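Local structure of CELL WALL surface anchor family protein (Streptococcus pneumoniae, 2X9X) at residues A[265-270]-A[415-420]; A[284-289]-A[405-410]; A[294-299]-A[367-372]; A[377-382]-A[425-430]. The protein forms the repeating backbone subunit of the pneumococcal pilus and probably takes part in cell adhesion. The protein carries 1 engineered substitution. All coordinates share one frame; numbering follows the deposited sequence.

Overall arrangement
All four contacts lie in the C-terminal part of the chain, a Cna-B/prealbumin-like beta fold. None includes the residues that bind the sodium ion, D136, V137, D255 and E258. Contacts 1 and 4 are closest, with centres about 9 Å apart. They share one sheet through neighbouring strands 260-271 and 379-385, and Y417 OH bonds to E381 OE2. Contact 2 is about 16 Å from contact 1 between centres. They join in the core through the edge-to-face F268 and F410 rings. Contact 3, nested in the loop closed by contact 2 and centred about 15 Å from it, is joined to it by the I285 O-L295 N bond. L295 and V370 also pack on I382 of contact 4.

Contact 1: A[265-270]-A[415-420]; sequences GKKFVK and TSYSAT
K267 lies across one face of the Y417 ring, where a loop of the Cna-B-like fold packs on residues 265-267 of strand 260-271. This strand also carries K270, whose NZ is joined to N440 CG in an isopeptide bond. The K267 side chain crosses Y417 at about a right angle. Its CG is anti to its own carbonyl carbon (chi1 -62°), and the rest of the chain runs straight out over the ring. K267 CE sits 3.5 Å from the Y417 ring centroid, almost on the ring normal, and makes a CH-pi contact. K267 NZ is 4.3 Å from the same centroid, within cation-pi range. K267 NZ also donates to Y417 O at 2.9 Å, with a C=O...N angle of 154°. The ring edge meets the strand backbone, with Y417 CD1 3.7 Å from K266 N. Y417 OH reaches beyond the contact to E381. S416 OG is 2.8 Å from G265 O, though its proton has another acceptor within reach, and it accepts from T413 N. The K266 side chain bends past S416 CB, and its NZ bonds T436 OG1. A water bridges the segments: it accepts from K266 NZ and from K267 N (2.8 Å) and donates to S416 O.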
loop_
_atom_site.group_PDB
_atom_site.type_symbol
_atom_site.label_atom_id
_atom_site.label_comp_id
_atom_site.label_asym_id
_atom_site.label_seq_id
_atom_site.Cartn_x
_atom_site.Cartn_y
_atom_site.Cartn_z
ATOM N N GLY A 265 -2.690 13.470 -3.525
ATOM C CA GLY A 265 -1.815 14.238 -4.390
ATOM C C GLY A 265 -2.520 15.349 -5.146
ATOM O O GLY A 265 -3.716 15.583 -4.956
ATOM N N LYS A 266 -1.776 16.032 -6.015
ATOM C CA LYS A 266 -2.327 17.149 -6.775
ATOM C C LYS A 266 -1.611 17.301 -8.112
ATOM O O LYS A 266 -0.396 17.102 -8.194
ATOM C CB LYS A 266 -2.198 18.446 -5.967
ATOM C CG LYS A 266 -3.068 19.592 -6.471
ATOM C CD LYS A 266 -4.535 19.335 -6.162
ATOM C CE LYS A 266 -5.430 20.446 -6.689
ATOM N NZ LYS A 266 -5.500 20.454 -8.188
ATOM N N LYS A 267 -2.372 17.662 -9.147
ATOM C CA LYS A 267 -1.840 17.918 -10.485
ATOM C C LYS A 267 -1.939 19.404 -10.821
ATOM O O LYS A 267 -2.865 20.088 -10.370
ATOM C CB LYS A 267 -2.625 17.127 -11.530
ATOM C CG LYS A 267 -2.557 15.624 -11.370
ATOM C CD LYS A 267 -3.599 14.945 -12.254
ATOM C CE LYS A 267 -3.533 13.434 -12.134
ATOM N NZ LYS A 267 -4.789 12.790 -12.623
ATOM N N PHE A 268 -0.984 19.892 -11.613
ATOM C CA PHE A 268 -0.933 21.292 -12.037
ATOM C C PHE A 268 -0.609 21.408 -13.528
ATOM O O PHE A 268 0.080 20.549 -14.086
ATOM C CB PHE A 268 0.156 22.045 -11.266
ATOM C CG PHE A 268 0.036 21.944 -9.772
ATOM C CD1 PHE A 268 -0.681 22.888 -9.058
ATOM C CD2 PHE A 268 0.659 20.918 -9.081
ATOM C CE1 PHE A 268 -0.786 22.805 -7.675
ATOM C CE2 PHE A 268 0.558 20.829 -7.702
ATOM C CZ PHE A 268 -0.165 21.775 -7.001
ATOM N N VAL A 269 -1.087 22.480 -14.163
ATOM C CA VAL A 269 -0.654 22.828 -15.517
ATOM C C VAL A 269 -0.238 24.296 -15.581
ATOM O O VAL A 269 -1.002 25.188 -15.204
ATOM C CB VAL A 269 -1.746 22.576 -16.586
ATOM C CG1 VAL A 269 -1.250 23.015 -17.971
ATOM C CG2 VAL A 269 -2.161 21.114 -16.601
ATOM N N LYS A 270 0.982 24.533 -16.048
ATOM C CA LYS A 270 1.494 25.882 -16.262
ATOM C C LYS A 270 1.109 26.399 -17.646
ATOM O O LYS A 270 1.473 25.797 -18.662
ATOM C CB LYS A 270 3.014 25.888 -16.127
ATOM C CG LYS A 270 3.619 27.276 -16.074
ATOM C CD LYS A 270 3.269 27.948 -14.758
ATOM C CE LYS A 270 3.698 29.394 -14.752
ATOM N NZ LYS A 270 2.931 30.169 -15.765
ATOM N N THR A 415 -9.879 13.256 -3.181
ATOM C CA THR A 415 -10.079 13.112 -4.625
ATOM C C THR A 415 -9.411 14.206 -5.456
ATOM O O THR A 415 -9.689 14.325 -6.645
ATOM C CB THR A 415 -11.580 13.052 -4.999
ATOM O OG1 THR A 415 -12.228 14.273 -4.617
ATOM C CG2 THR A 415 -12.263 11.880 -4.314
ATOM N N SER A 416 -8.521 14.987 -4.849
ATOM C CA SER A 416 -7.918 16.124 -5.552
ATOM C C SER A 416 -7.042 15.735 -6.742
ATOM O O SER A 416 -6.882 16.515 -7.675
ATOM C CB SER A 416 -7.146 17.036 -4.593
ATOM O OG SER A 416 -6.152 16.325 -3.885
ATOM N N TYR A 417 -6.485 14.530 -6.714
ATOM C CA TYR A 417 -5.627 14.066 -7.799
ATOM C C TYR A 417 -6.438 13.621 -9.013
ATOM O O TYR A 417 -5.986 13.755 -10.148
ATOM C CB TYR A 417 -4.759 12.907 -7.304
ATOM C CG TYR A 417 -3.641 12.443 -8.223
ATOM C CD1 TYR A 417 -2.444 13.155 -8.322
ATOM C CD2 TYR A 417 -3.757 11.260 -8.948
ATOM C CE1 TYR A 417 -1.407 12.713 -9.131
ATOM C CE2 TYR A 417 -2.724 10.810 -9.763
ATOM C CZ TYR A 417 -1.554 11.542 -9.854
ATOM O OH TYR A 417 -0.522 11.091 -10.655
ATOM N N SER A 418 -7.640 13.100 -8.775
ATOM C CA SER A 418 -8.400 12.424 -9.830
ATOM C C SER A 418 -9.651 13.161 -10.305
ATOM O O SER A 418 -10.086 12.992 -11.451
ATOM C CB SER A 418 -8.817 11.032 -9.355
ATOM O OG SER A 418 -9.723 11.134 -8.268
ATOM N N ALA A 419 -10.246 13.955 -9.423
ATOM C CA ALA A 419 -11.549 14.547 -9.710
ATOM C C ALA A 419 -11.504 15.576 -10.833
ATOM O O ALA A 419 -10.524 16.305 -10.987
ATOM C CB ALA A 419 -12.136 15.171 -8.450
ATOM N N THR A 420 -12.571 15.635 -11.619
ATOM C CA THR A 420 -12.754 16.771 -12.507
ATOM C C THR A 420 -13.342 17.901 -11.658
ATOM O O THR A 420 -13.378 17.800 -10.431
ATOM C CB THR A 420 -13.638 16.424 -13.726
ATOM O OG1 THR A 420 -13.683 17.540 -14.621
ATOM C CG2 THR A 420 -15.049 16.047 -13.297
HETATM O O HOH W 1 -5.688 12.940 -3.825
HETATM O O HOH W 2 -5.188 17.723 -9.310
#

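Contact 2: A[284-289]-A[405-410]; sequences VIANAD and TSRQKF
The backbones of 284-289 and 405-410 come nearest at D289 and R407, whose CA atoms are 6.3 Å apart, so the contact is made by side chains reaching across, R407 to the backbone of the turn. R407 does most of the work. Its CG is anti to the carbonyl carbon (chi1 -69°), and the chain then runs extended as far as NE. This carries the guanidinium alongside the turn that follows strand 282-286. R407 NH1 donates to A288 O at 2.8 Å, with an N-H...O angle of 143°. The oxygen lies near the guanidinium plane, but the nitrogen stands well above the carbonyl plane, 55° out of it, and so misses the lone-pair direction. A286 CB covers one face of the guanidinium, off toward its rim, and is 3.5 Å from R407 NH1. R407 CD also passes 3.5 Å from D289 O. Two more partners fix the group, as NH1 also bonds A291 O and NE forms a salt bridge with E393. NH1 is thus shared between two carbonyls of the same turn. Deeper in, the buried I285 and F410 cross at about a right angle, with I285 CG2 4.1 Å from F410 CZ. Strands 282-286 and 408-412, with 388-394 (which carries E393) between them, belong to one antiparallel sheet of a prealbumin-like beta fold.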
loop_
_atom_site.group_PDB
_atom_site.type_symbol
_atom_site.label_atom_id
_atom_site.label_comp_id
_atom_site.label_asym_id
_atom_site.label_seq_id
_atom_site.Cartn_x
_atom_site.Cartn_y
_atom_site.Cartn_z
ATOM N N VAL A 284 8.344 25.198 -5.716
ATOM C CA VAL A 284 8.419 24.475 -4.457
ATOM C C VAL A 284 7.067 24.579 -3.756
ATOM O O VAL A 284 6.190 25.334 -4.192
ATOM C CB VAL A 284 9.544 25.006 -3.543
ATOM C CG1 VAL A 284 10.906 24.789 -4.206
ATOM C CG2 VAL A 284 9.320 26.479 -3.211
ATOM N N ILE A 285 6.892 23.810 -2.689
ATOM C CA ILE A 285 5.632 23.802 -1.955
ATOM C C ILE A 285 5.807 24.309 -0.524
ATOM O O ILE A 285 6.679 23.840 0.212
ATOM C CB ILE A 285 5.012 22.391 -1.939
ATOM C CG1 ILE A 285 4.627 21.974 -3.360
ATOM C CG2 ILE A 285 3.795 22.355 -1.026
ATOM C CD1 ILE A 285 4.255 20.510 -3.496
ATOM N N ALA A 286 4.980 25.282 -0.142
ATOM C CA ALA A 286 5.025 25.845 1.203
ATOM C C ALA A 286 3.761 25.493 1.982
ATOM O O ALA A 286 2.720 25.194 1.388
ATOM C CB ALA A 286 5.211 27.357 1.145
ATOM N N ASN A 287 3.856 25.530 3.309
ATOM C CA ASN A 287 2.720 25.205 4.167
ATOM C C ASN A 287 1.993 26.448 4.689
ATOM O O ASN A 287 1.166 26.357 5.595
ATOM C CB ASN A 287 3.144 24.282 5.322
ATOM C CG ASN A 287 4.172 24.918 6.249
ATOM O OD1 ASN A 287 4.448 26.115 6.170
ATOM N ND2 ASN A 287 4.738 24.112 7.140
ATOM N N ALA A 288 2.298 27.602 4.104
ATOM C CA ALA A 288 1.669 28.860 4.503
ATOM C C ALA A 288 1.619 29.823 3.323
ATOM O O ALA A 288 2.360 29.653 2.348
ATOM C CB ALA A 288 2.419 29.484 5.673
ATOM N N ASP A 289 0.756 30.834 3.404
ATOM C CA ASP A 289 0.621 31.777 2.298
ATOM C C ASP A 289 1.793 32.759 2.249
ATOM O O ASP A 289 2.062 33.366 1.216
ATOM C CB ASP A 289 -0.732 32.500 2.326
ATOM C CG ASP A 289 -0.928 33.350 3.572
ATOM O OD1 ASP A 289 -0.213 33.143 4.572
ATOM O OD2 ASP A 289 -1.821 34.224 3.548
ATOM N N THR A 405 4.833 36.646 -8.334
ATOM C CA THR A 405 5.159 37.278 -7.060
ATOM C C THR A 405 4.376 36.689 -5.888
ATOM O O THR A 405 4.806 36.781 -4.737
ATOM C CB THR A 405 4.935 38.806 -7.109
ATOM O OG1 THR A 405 3.564 39.086 -7.418
ATOM C CG2 THR A 405 5.824 39.441 -8.167
ATOM N N SER A 406 3.232 36.078 -6.180
ATOM C CA SER A 406 2.384 35.535 -5.125
ATOM C C SER A 406 2.420 34.016 -5.126
ATOM O O SER A 406 2.623 33.388 -6.170
ATOM C CB SER A 406 0.942 36.010 -5.303
ATOM O OG SER A 406 0.883 37.420 -5.437
ATOM N N ARG A 407 2.228 33.424 -3.954
ATOM C CA ARG A 407 2.075 31.981 -3.868
ATOM C C ARG A 407 0.685 31.603 -4.364
ATOM O O ARG A 407 -0.234 32.429 -4.361
ATOM C CB ARG A 407 2.298 31.498 -2.433
ATOM C CG ARG A 407 3.743 31.624 -1.984
ATOM C CD ARG A 407 3.951 31.092 -0.576
ATOM N NE ARG A 407 5.334 31.265 -0.151
ATOM C CZ ARG A 407 5.757 31.092 1.097
ATOM N NH1 ARG A 407 4.899 30.744 2.045
ATOM N NH2 ARG A 407 7.038 31.277 1.395
ATOM N N GLN A 408 0.528 30.365 -4.817
ATOM C CA GLN A 408 -0.782 29.924 -5.271
ATOM C C GLN A 408 -1.330 28.802 -4.409
ATOM O O GLN A 408 -0.738 27.728 -4.305
ATOM C CB GLN A 408 -0.766 29.497 -6.733
ATOM C CG GLN A 408 -2.150 29.120 -7.235
ATOM C CD GLN A 408 -2.236 29.079 -8.743
ATOM O OE1 GLN A 408 -1.457 29.731 -9.442
ATOM N NE2 GLN A 408 -3.190 28.314 -9.257
ATOM N N LYS A 409 -2.474 29.075 -3.798
ATOM C CA LYS A 409 -3.141 28.138 -2.912
ATOM C C LYS A 409 -3.663 26.925 -3.675
ATOM O O LYS A 409 -4.195 27.049 -4.787
ATOM C CB LYS A 409 -4.297 28.855 -2.213
ATOM C CG LYS A 409 -5.089 28.028 -1.218
ATOM C CD LYS A 409 -6.252 28.861 -0.676
ATOM C CE LYS A 409 -7.011 28.156 0.430
ATOM N NZ LYS A 409 -8.087 29.032 0.981
ATOM N N PHE A 410 -3.485 25.749 -3.085
ATOM C CA PHE A 410 -4.163 24.551 -3.565
ATOM C C PHE A 410 -4.596 23.651 -2.414
ATOM O O PHE A 410 -4.008 23.672 -1.329
ATOM C CB PHE A 410 -3.341 23.789 -4.618
ATOM C CG PHE A 410 -2.050 23.193 -4.105
ATOM C CD1 PHE A 410 -1.988 21.859 -3.724
ATOM C CD2 PHE A 410 -0.885 23.948 -4.066
ATOM C CE1 PHE A 410 -0.794 21.296 -3.283
ATOM C CE2 PHE A 410 0.307 23.395 -3.630
ATOM C CZ PHE A 410 0.354 22.064 -3.240
#

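Contact 3: A[294-299]-A[367-372]; sequences YLARKA and ENVVKL
N368 and R297 have the most surface buried here, followed by V370. Around them the two segments meet as a short antiparallel pairing. A296 and V369 form its single bridge, a non-hydrogen-bonded pair with CA atoms 3.9 Å apart. The bonds lie on either side of it. V370 N donates to L295 O at 2.9 Å, nearly straight at 166° and in the carbonyl plane. R297 N donates to N368 O at 3.0 Å, with the nitrogen tilted 33° from that carbonyl plane. The R297 side chain then folds back over the loop. Its CG stands between the backbone N and the carbonyl carbon (chi1 65°), and a bend at chi3 brings the guanidinium round so that N368 O lies over one face. The amide of N368 is turned almost perpendicular to the guanidinium. N368 CB rests 3.4 Å from R297 O, and its ND2 is 3.5 Å from A299 CB. V370 points CG2 at the same strand, 3.7 Å from L295 O, and its side chain also meets I382. Three waters lie near the guanidinium plane. One links R297 NH2 to K371 N, one links NH1 to N368 OD1, and one links NH1 to V369 O. R297 NE is taken by N355 OD1. N355 OD1 and the three waters are all neutral partners, and no carboxylate of the two segments contacts the guanidinium. The charge is probably stabilised by the carbonyl and amide dipoles and the waters around it.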
loop_
_atom_site.group_PDB
_atom_site.type_symbol
_atom_site.label_atom_id
_atom_site.label_comp_id
_atom_site.label_asym_id
_atom_site.label_seq_id
_atom_site.Cartn_x
_atom_site.Cartn_y
_atom_site.Cartn_z
ATOM N N TYR A 294 8.957 24.765 3.824
ATOM C CA TYR A 294 8.900 24.184 2.493
ATOM C C TYR A 294 9.001 22.669 2.555
ATOM O O TYR A 294 9.671 22.111 3.430
ATOM C CB TYR A 294 10.028 24.754 1.636
ATOM C CG TYR A 294 9.992 26.259 1.581
ATOM C CD1 TYR A 294 9.282 26.918 0.585
ATOM C CD2 TYR A 294 10.640 27.022 2.540
ATOM C CE1 TYR A 294 9.232 28.297 0.538
ATOM C CE2 TYR A 294 10.597 28.404 2.504
ATOM C CZ TYR A 294 9.891 29.035 1.498
ATOM O OH TYR A 294 9.839 30.409 1.449
ATOM N N LEU A 295 8.328 22.005 1.621
ATOM C CA LEU A 295 8.293 20.548 1.602
ATOM C C LEU A 295 9.621 19.975 1.121
ATOM O O LEU A 295 10.075 20.286 0.021
ATOM C CB LEU A 295 7.159 20.055 0.700
ATOM C CG LEU A 295 6.932 18.543 0.666
ATOM C CD1 LEU A 295 6.348 18.067 1.985
ATOM C CD2 LEU A 295 6.023 18.166 -0.501
ATOM N N ALA A 296 10.238 19.144 1.955
ATOM C CA ALA A 296 11.501 18.497 1.612
ATOM C C ALA A 296 11.418 16.995 1.842
ATOM O O ALA A 296 10.642 16.528 2.685
ATOM C CB ALA A 296 12.645 19.088 2.439
ATOM N N ARG A 297 12.211 16.232 1.095
ATOM C CA ARG A 297 12.405 14.828 1.442
ATOM C C ARG A 297 13.333 14.770 2.653
ATOM O O ARG A 297 14.225 15.612 2.813
ATOM C CB ARG A 297 12.943 13.995 0.262
ATOM C CG ARG A 297 14.354 14.350 -0.232
ATOM C CD ARG A 297 14.685 13.605 -1.542
ATOM N NE ARG A 297 13.749 14.005 -2.587
ATOM C CZ ARG A 297 13.941 15.027 -3.414
ATOM N NH1 ARG A 297 15.072 15.727 -3.370
ATOM N NH2 ARG A 297 13.005 15.335 -4.300
ATOM N N LYS A 298 13.096 13.798 3.523
ATOM C CA LYS A 298 13.909 13.635 4.727
ATOM C C LYS A 298 15.273 13.043 4.369
ATOM O O LYS A 298 15.363 11.908 3.912
ATOM C CB LYS A 298 13.175 12.763 5.749
ATOM C CG LYS A 298 13.889 12.635 7.078
ATOM C CD LYS A 298 12.912 12.645 8.246
ATOM C CE LYS A 298 11.908 11.517 8.155
ATOM N NZ LYS A 298 11.109 11.411 9.414
ATOM N N ALA A 299 16.329 13.827 4.575
ATOM C CA ALA A 299 17.672 13.472 4.117
ATOM C C ALA A 299 18.186 12.129 4.631
ATOM O O ALA A 299 18.856 11.397 3.901
ATOM C CB ALA A 299 18.663 14.585 4.459
ATOM N N GLU A 367 18.952 21.634 0.038
ATOM C CA GLU A 367 19.143 20.756 -1.114
ATOM C C GLU A 367 18.085 19.652 -1.233
ATOM O O GLU A 367 17.947 19.024 -2.285
ATOM C CB GLU A 367 20.550 20.148 -1.109
ATOM C CG GLU A 367 20.880 19.330 0.125
ATOM C CD GLU A 367 22.280 18.741 0.075
ATOM O OE1 GLU A 367 22.523 17.730 0.766
ATOM O OE2 GLU A 367 23.136 19.287 -0.657
ATOM N N ASN A 368 17.336 19.424 -0.160
ATOM C CA ASN A 368 16.337 18.357 -0.141
ATOM C C ASN A 368 14.914 18.821 -0.435
ATOM O O ASN A 368 13.988 18.010 -0.481
ATOM C CB ASN A 368 16.386 17.628 1.199
ATOM C CG ASN A 368 17.717 16.960 1.432
ATOM O OD1 ASN A 368 18.099 16.054 0.696
ATOM N ND2 ASN A 368 18.444 17.417 2.445
ATOM N N VAL A 369 14.745 20.124 -0.634
ATOM C CA VAL A 369 13.435 20.680 -0.939
ATOM C C VAL A 369 12.954 20.119 -2.269
ATOM O O VAL A 369 13.712 20.066 -3.241
ATOM C CB VAL A 369 13.459 22.233 -0.972
ATOM C CG1 VAL A 369 12.160 22.790 -1.548
ATOM C CG2 VAL A 369 13.700 22.792 0.425
ATOM N N VAL A 370 11.705 19.668 -2.293
ATOM C CA VAL A 370 11.118 19.098 -3.496
ATOM C C VAL A 370 10.881 20.184 -4.543
ATOM O O VAL A 370 10.223 21.193 -4.268
ATOM C CB VAL A 370 9.789 18.372 -3.184
ATOM C CG1 VAL A 370 9.169 17.812 -4.456
ATOM C CG2 VAL A 370 10.010 17.259 -2.161
ATOM N N LYS A 371 11.424 19.973 -5.738
ATOM C CA LYS A 371 11.291 20.941 -6.820
ATOM C C LYS A 371 10.542 20.346 -8.006
ATOM O O LYS A 371 10.975 19.357 -8.611
ATOM C CB LYS A 371 12.662 21.466 -7.256
ATOM C CG LYS A 371 12.582 22.528 -8.336
ATOM C CD LYS A 371 13.785 23.441 -8.300
ATOM C CE LYS A 371 13.800 24.274 -7.023
ATOM N NZ LYS A 371 15.022 25.115 -6.939
ATOM N N LEU A 372 9.411 20.961 -8.336
ATOM C CA LEU A 372 8.582 20.500 -9.441
ATOM C C LEU A 372 8.905 21.315 -10.686
ATOM O O LEU A 372 9.219 22.499 -10.586
ATOM C CB LEU A 372 7.103 20.625 -9.076
ATOM C CG LEU A 372 6.734 20.007 -7.723
ATOM C CD1 LEU A 372 5.246 20.192 -7.427
ATOM C CD2 LEU A 372 7.127 18.534 -7.685
HETATM O O HOH W 3 8.810 21.786 -2.007
HETATM O O HOH W 4 13.258 17.599 -6.165
HETATM O O HOH W 5 17.599 15.207 -1.893
HETATM O O HOH W 6 15.394 18.304 -4.662
#

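Contact 4: A[377-382]-A[425-430]; sequences QGRFEI and EYTAGS
The Y426 ring carries the R379 side chain on one face and meets the strand backbone at its edge. R379 CD lies 3.9 Å from the ring centroid, only 3° off the normal, in a CH-pi contact, and the two side chains cross at about a right angle. At the edge, Y426 CE1 is 3.6 Å from F380 O. The R379 guanidinium is turned 43° from the ring. Its edge faces T427: R379 NH2 donates to T427 OG1 at 2.9 Å, in the guanidinium plane. NE forms a salt bridge with D375. A bend at chi3 (-61°) swings the group off the ring toward T427. In this Cna-B/prealbumin-like fold the loop 425-430 packs against strand 379-385, beside strand 260-271, and Y426 also touches K267 and V269. Past T427 the loop closes in a type II beta turn to S430, with S430 N bonded to T427 O at 3.1 Å. Within the loop, G429 N donates to E425 OE1 at 2.9 Å. At the far end of the ring, Y426 OH is 2.7 Å from E381 OE1, a weak and unsettled hydrogen bond, while the other oxygen, E381 OE2, is engaged by Y417.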
loop_
_atom_site.group_PDB
_atom_site.type_symbol
_atom_site.label_atom_id
_atom_site.label_comp_id
_atom_site.label_asym_id
_atom_site.label_seq_id
_atom_site.Cartn_x
_atom_site.Cartn_y
_atom_site.Cartn_z
ATOM N N GLN A 377 3.862 20.055 -21.911
ATOM C CA GLN A 377 2.417 20.217 -21.824
ATOM C C GLN A 377 2.055 20.986 -20.558
ATOM O O GLN A 377 0.895 21.001 -20.137
ATOM C CB GLN A 377 1.729 18.857 -21.844
ATOM C CG GLN A 377 2.097 18.020 -23.066
ATOM C CD GLN A 377 1.684 16.568 -22.935
ATOM O OE1 GLN A 377 2.476 15.661 -23.200
ATOM N NE2 GLN A 377 0.445 16.339 -22.520
ATOM N N GLY A 378 3.061 21.619 -19.954
ATOM C CA GLY A 378 2.875 22.444 -18.769
ATOM C C GLY A 378 2.656 21.661 -17.486
ATOM O O GLY A 378 2.419 22.250 -16.422
ATOM N N ARG A 379 2.755 20.337 -17.569
ATOM C CA ARG A 379 2.346 19.475 -16.461
ATOM C C ARG A 379 3.389 19.324 -15.360
ATOM O O ARG A 379 4.587 19.188 -15.622
ATOM C CB ARG A 379 1.968 18.080 -16.971
ATOM C CG ARG A 379 0.824 18.065 -17.972
ATOM C CD ARG A 379 0.578 16.661 -18.497
ATOM N NE ARG A 379 1.748 16.126 -19.188
ATOM C CZ ARG A 379 1.716 15.077 -20.002
ATOM N NH1 ARG A 379 2.828 14.660 -20.592
ATOM N NH2 ARG A 379 0.571 14.448 -20.228
ATOM N N PHE A 380 2.910 19.331 -14.123
ATOM C CA PHE A 380 3.703 18.875 -12.991
ATOM C C PHE A 380 2.775 18.404 -11.877
ATOM O O PHE A 380 1.590 18.740 -11.866
ATOM C CB PHE A 380 4.715 19.933 -12.516
ATOM C CG PHE A 380 4.104 21.252 -12.131
ATOM C CD1 PHE A 380 3.727 22.165 -13.100
ATOM C CD2 PHE A 380 3.955 21.596 -10.797
ATOM C CE1 PHE A 380 3.179 23.387 -12.749
ATOM C CE2 PHE A 380 3.407 22.818 -10.434
ATOM C CZ PHE A 380 3.021 23.717 -11.417
ATOM N N GLU A 381 3.296 17.594 -10.960
ATOM C CA GLU A 381 2.437 17.009 -9.939
ATOM C C GLU A 381 3.201 16.628 -8.680
ATOM O O GLU A 381 4.433 16.527 -8.687
ATOM C CB GLU A 381 1.697 15.785 -10.496
ATOM C CG GLU A 381 2.604 14.605 -10.828
ATOM C CD GLU A 381 1.827 13.404 -11.335
ATOM O OE1 GLU A 381 1.338 13.443 -12.484
ATOM O OE2 GLU A 381 1.708 12.415 -10.583
ATOM N N ILE A 382 2.453 16.411 -7.602
ATOM C CA ILE A 382 3.015 15.976 -6.327
ATOM C C ILE A 382 2.168 14.835 -5.760
ATOM O O ILE A 382 0.930 14.880 -5.809
ATOM C CB ILE A 382 3.107 17.151 -5.314
ATOM C CG1 ILE A 382 3.798 16.705 -4.015
ATOM C CG2 ILE A 382 1.725 17.742 -5.024
ATOM C CD1 ILE A 382 5.280 16.432 -4.171
ATOM N N GLU A 425 -7.606 20.703 -17.838
ATOM C CA GLU A 425 -7.212 19.326 -18.137
ATOM C C GLU A 425 -5.712 19.139 -17.922
ATOM O O GLU A 425 -4.910 19.868 -18.500
ATOM C CB GLU A 425 -7.542 18.978 -19.593
ATOM C CG GLU A 425 -9.022 18.838 -19.901
ATOM C CD GLU A 425 -9.309 18.851 -21.397
ATOM O OE1 GLU A 425 -8.556 19.513 -22.143
ATOM O OE2 GLU A 425 -10.290 18.205 -21.823
ATOM N N TYR A 426 -5.328 18.168 -17.094
ATOM C CA TYR A 426 -3.912 17.839 -16.946
ATOM C C TYR A 426 -3.321 17.553 -18.322
ATOM O O TYR A 426 -2.292 18.112 -18.705
ATOM C CB TYR A 426 -3.749 16.608 -16.060
ATOM C CG TYR A 426 -2.356 16.377 -15.521
ATOM C CD1 TYR A 426 -1.615 17.417 -14.966
ATOM C CD2 TYR A 426 -1.797 15.101 -15.520
ATOM C CE1 TYR A 426 -0.347 17.191 -14.438
ATOM C CE2 TYR A 426 -0.538 14.871 -15.000
ATOM C CZ TYR A 426 0.184 15.918 -14.461
ATOM O OH TYR A 426 1.437 15.684 -13.935
ATOM N N THR A 427 -3.984 16.674 -19.064
ATOM C CA THR A 427 -3.579 16.374 -20.429
ATOM C C THR A 427 -4.673 16.840 -21.377
ATOM O O THR A 427 -5.822 16.410 -21.274
ATOM C CB THR A 427 -3.296 14.873 -20.620
ATOM O OG1 THR A 427 -2.286 14.458 -19.689
ATOM C CG2 THR A 427 -2.811 14.592 -22.031
ATOM N N ALA A 428 -4.313 17.743 -22.282
ATOM C CA ALA A 428 -5.275 18.352 -23.192
ATOM C C ALA A 428 -6.096 17.310 -23.942
ATOM O O ALA A 428 -5.545 16.378 -24.537
ATOM C CB ALA A 428 -4.562 19.275 -24.171
ATOM N N GLY A 429 -7.416 17.476 -23.911
ATOM C CA GLY A 429 -8.319 16.596 -24.631
ATOM C C GLY A 429 -8.851 15.440 -23.808
ATOM O O GLY A 429 -9.649 14.641 -24.295
ATOM N N SER A 430 -8.414 15.351 -22.555
ATOM C CA SER A 430 -8.807 14.247 -21.686
ATOM C C SER A 430 -10.293 14.280 -21.351
ATOM O O SER A 430 -10.891 13.247 -21.053
ATOM C CB SER A 430 -8.011 14.291 -20.387
ATOM O OG SER A 430 -8.452 15.370 -19.583
#